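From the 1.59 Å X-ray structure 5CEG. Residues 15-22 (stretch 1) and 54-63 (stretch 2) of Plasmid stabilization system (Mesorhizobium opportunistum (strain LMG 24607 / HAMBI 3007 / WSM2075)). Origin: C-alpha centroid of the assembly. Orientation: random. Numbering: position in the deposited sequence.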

# COMPACT_ATOMS: atom_id res chain seq x y z
N MET B 15 -30.62 14.39 31.88
CA MET B 15 -29.53 15.02 31.14
C MET B 15 -29.09 14.17 29.95
O MET B 15 -29.01 14.66 28.82
CB MET B 15 -28.34 15.28 32.06
N ALA B 16 -28.80 12.89 30.21
CA ALA B 16 -28.44 11.97 29.14
C ALA B 16 -29.63 11.77 28.20
O ALA B 16 -30.76 11.63 28.65
CB ALA B 16 -27.99 10.63 29.72
N VAL B 17 -29.37 11.77 26.89
CA VAL B 17 -30.43 11.51 25.92
C VAL B 17 -30.66 10.01 25.80
O VAL B 17 -29.81 9.21 26.25
CB VAL B 17 -30.09 12.11 24.53
CG1 VAL B 17 -29.58 13.53 24.68
CG2 VAL B 17 -29.07 11.26 23.81
N ARG B 18 -31.79 9.61 25.22
CA ARG B 18 -32.06 8.19 24.98
C ARG B 18 -31.08 7.66 23.94
O ARG B 18 -30.87 8.29 22.91
CB ARG B 18 -33.50 7.95 24.50
CG ARG B 18 -33.83 6.48 24.25
CD ARG B 18 -35.23 6.13 24.73
NE ARG B 18 -35.74 4.84 24.26
CZ ARG B 18 -35.80 3.73 24.99
NH1 ARG B 18 -35.36 3.72 26.24
NH2 ARG B 18 -36.31 2.62 24.47
N LEU B 19 -30.49 6.51 24.21
CA LEU B 19 -29.57 5.91 23.25
C LEU B 19 -30.05 4.52 22.88
O LEU B 19 -30.27 3.66 23.74
CB LEU B 19 -28.14 5.87 23.80
CG LEU B 19 -27.06 5.58 22.74
CD1 LEU B 19 -25.81 6.41 22.98
CD2 LEU B 19 -26.72 4.12 22.73
N VAL B 20 -30.22 4.30 21.58
CA VAL B 20 -30.68 3.03 21.07
C VAL B 20 -29.72 2.54 19.99
O VAL B 20 -28.91 3.32 19.48
CB VAL B 20 -32.12 3.13 20.52
CG1 VAL B 20 -33.11 3.40 21.68
CG2 VAL B 20 -32.22 4.23 19.48
N TRP B 21 -29.80 1.25 19.70
CA TRP B 21 -28.90 0.60 18.75
C TRP B 21 -29.74 -0.11 17.70
O TRP B 21 -30.72 -0.77 18.03
CB TRP B 21 -27.99 -0.43 19.44
CG TRP B 21 -27.19 0.08 20.62
CD1 TRP B 21 -27.68 0.49 21.83
CD2 TRP B 21 -25.76 0.17 20.72
NE1 TRP B 21 -26.65 0.85 22.67
CE2 TRP B 21 -25.46 0.66 22.01
CE3 TRP B 21 -24.70 -0.11 19.84
CZ2 TRP B 21 -24.15 0.88 22.44
CZ3 TRP B 21 -23.41 0.12 20.26
CH2 TRP B 21 -23.14 0.60 21.55
N SER B 22 -29.38 0.01 16.43
CA SER B 22 -30.09 -0.74 15.41
C SER B 22 -29.93 -2.24 15.66
O SER B 22 -28.94 -2.68 16.25
CB SER B 22 -29.59 -0.38 14.01
OG SER B 22 -28.38 -1.08 13.73
N ARG B 54 -17.78 4.24 25.72
CA ARG B 54 -17.88 5.24 24.66
C ARG B 54 -19.35 5.58 24.40
O ARG B 54 -19.69 6.74 24.16
CB ARG B 54 -17.20 4.74 23.38
CG ARG B 54 -16.87 5.84 22.35
CD ARG B 54 -15.82 6.83 22.87
NE ARG B 54 -15.04 7.46 21.80
CZ ARG B 54 -14.49 8.67 21.87
NH1 ARG B 54 -14.62 9.40 22.97
NH2 ARG B 54 -13.79 9.15 20.84
N ALA B 55 -20.23 4.58 24.45
CA ALA B 55 -21.65 4.82 24.22
C ALA B 55 -22.27 5.66 25.34
O ALA B 55 -23.16 6.48 25.09
CB ALA B 55 -22.40 3.50 24.07
N LEU B 56 -21.82 5.45 26.57
CA LEU B 56 -22.29 6.22 27.72
C LEU B 56 -21.87 7.68 27.58
O LEU B 56 -22.65 8.58 27.89
CB LEU B 56 -21.75 5.64 29.04
CG LEU B 56 -22.35 4.31 29.51
CD1 LEU B 56 -21.52 3.74 30.65
CD2 LEU B 56 -23.80 4.49 29.93
N GLN B 57 -20.64 7.91 27.12
CA GLN B 57 -20.21 9.28 26.82
C GLN B 57 -21.12 9.93 25.80
O GLN B 57 -21.47 11.11 25.90
CB GLN B 57 -18.78 9.30 26.27
CG GLN B 57 -17.67 9.08 27.25
CD GLN B 57 -16.33 9.29 26.60
OE1 GLN B 57 -16.10 8.87 25.47
NE2 GLN B 57 -15.43 9.98 27.29
N LEU B 58 -21.46 9.16 24.77
CA LEU B 58 -22.24 9.68 23.67
C LEU B 58 -23.65 10.06 24.12
O LEU B 58 -24.22 11.04 23.66
CB LEU B 58 -22.29 8.65 22.54
CG LEU B 58 -22.96 9.05 21.24
CD1 LEU B 58 -22.34 10.33 20.67
CD2 LEU B 58 -22.84 7.90 20.24
N ALA B 59 -24.21 9.29 25.04
CA ALA B 59 -25.54 9.61 25.55
C ALA B 59 -25.53 10.96 26.27
O ALA B 59 -26.52 11.71 26.21
CB ALA B 59 -26.04 8.51 26.48
N ASP B 60 -24.42 11.28 26.93
CA ASP B 60 -24.25 12.56 27.63
C ASP B 60 -23.92 13.72 26.69
O ASP B 60 -24.28 14.87 26.94
CB ASP B 60 -23.14 12.46 28.68
CG ASP B 60 -23.58 11.75 29.94
OD1 ASP B 60 -24.78 11.46 30.09
OD2 ASP B 60 -22.70 11.48 30.79
N GLN B 61 -23.21 13.42 25.60
CA GLN B 61 -22.80 14.46 24.65
C GLN B 61 -23.05 13.95 23.25
O GLN B 61 -22.14 13.45 22.58
CB GLN B 61 -21.33 14.84 24.83
CG GLN B 61 -21.02 15.61 26.12
CD GLN B 61 -21.66 16.99 26.16
OE1 GLN B 61 -22.09 17.53 25.14
NE2 GLN B 61 -21.72 17.57 27.35
N PRO B 62 -24.31 14.06 22.79
CA PRO B 62 -24.74 13.39 21.55
C PRO B 62 -24.08 13.87 20.27
O PRO B 62 -24.13 13.17 19.26
CB PRO B 62 -26.26 13.68 21.52
CG PRO B 62 -26.48 14.80 22.46
CD PRO B 62 -25.43 14.66 23.52
N ARG B 63 -23.43 15.04 20.31
CA ARG B 63 -22.79 15.55 19.11
C ARG B 63 -21.26 15.40 19.15
O ARG B 63 -20.55 16.12 18.46
CB ARG B 63 -23.19 17.01 18.89
CG ARG B 63 -24.70 17.17 18.70
CD ARG B 63 -25.09 18.61 18.36
NE ARG B 63 -26.51 18.75 18.05
CZ ARG B 63 -27.45 19.10 18.94
NH1 ARG B 63 -27.13 19.32 20.21
NH2 ARG B 63 -28.71 19.21 18.55
O HOH W 1 -27.37 15.27 26.92

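This is a small, mostly apolar contact in which a strand and the loop leading into it pack on the C-terminal part of a helix and the turn after it, pinned by one direct backbone hydrogen bond and one water bridge. It buries 372 Å² summed over both sides, with Leu19 and Ala59 having the largest areas covered by the other stretch, 68 Å² each; the axes of strand 18-21 and helix 54-60 approach to 8.4 Å, with 136° between their N-to-C directions.

The direct bond runs from Val17 N to Ala59 O, at 2.9 Å with an N-H...O angle of 161°, so it is short and nearly straight. Ala59 O lies in the last turn of the helix, and none of the backbone hydrogen bonds within its own stretch uses it, which leaves it available to the incoming chain. Ala16 CA also lies 3.5 Å from Ala59 O, a CA-H...O contact with 132° at the hydrogen. Nearby, the water donates to Met15 O at 2.6 Å and to Asp60 O at 3.1 Å, joining two carbonyls that could not bond each other directly.

The backbones come close here: the CA atoms of Ala16 and Asp60 are 4.5 Å apart. Ala16 and Ala59 each bring one methyl to the spot, CB to CB 4.3 Å, while the Asp60 CA-to-CB bond points away, though its carboxylate returns, with OD1 3.3 Å from Ala16 CB.

Along the strand, Leu19 points toward the helix. Its CD1 lies 4.1 Å from Ala59 CB, 4.2 Å from Leu58 CB and 3.4 Å from Ala55 O, so a single methyl packs against both side chains and backbone. Trp21 starts sideways, but chi1 of -54° and chi2 of 67° bring the indole nearer, with CZ2 3.5 Å from Ala55 CB in an oblique approach; the buried alanine presents just a methyl to this broad ring. Beyond the helix, Val17 CG1 meets Pro62 CG at 4.0 Å, extending the apolar surface.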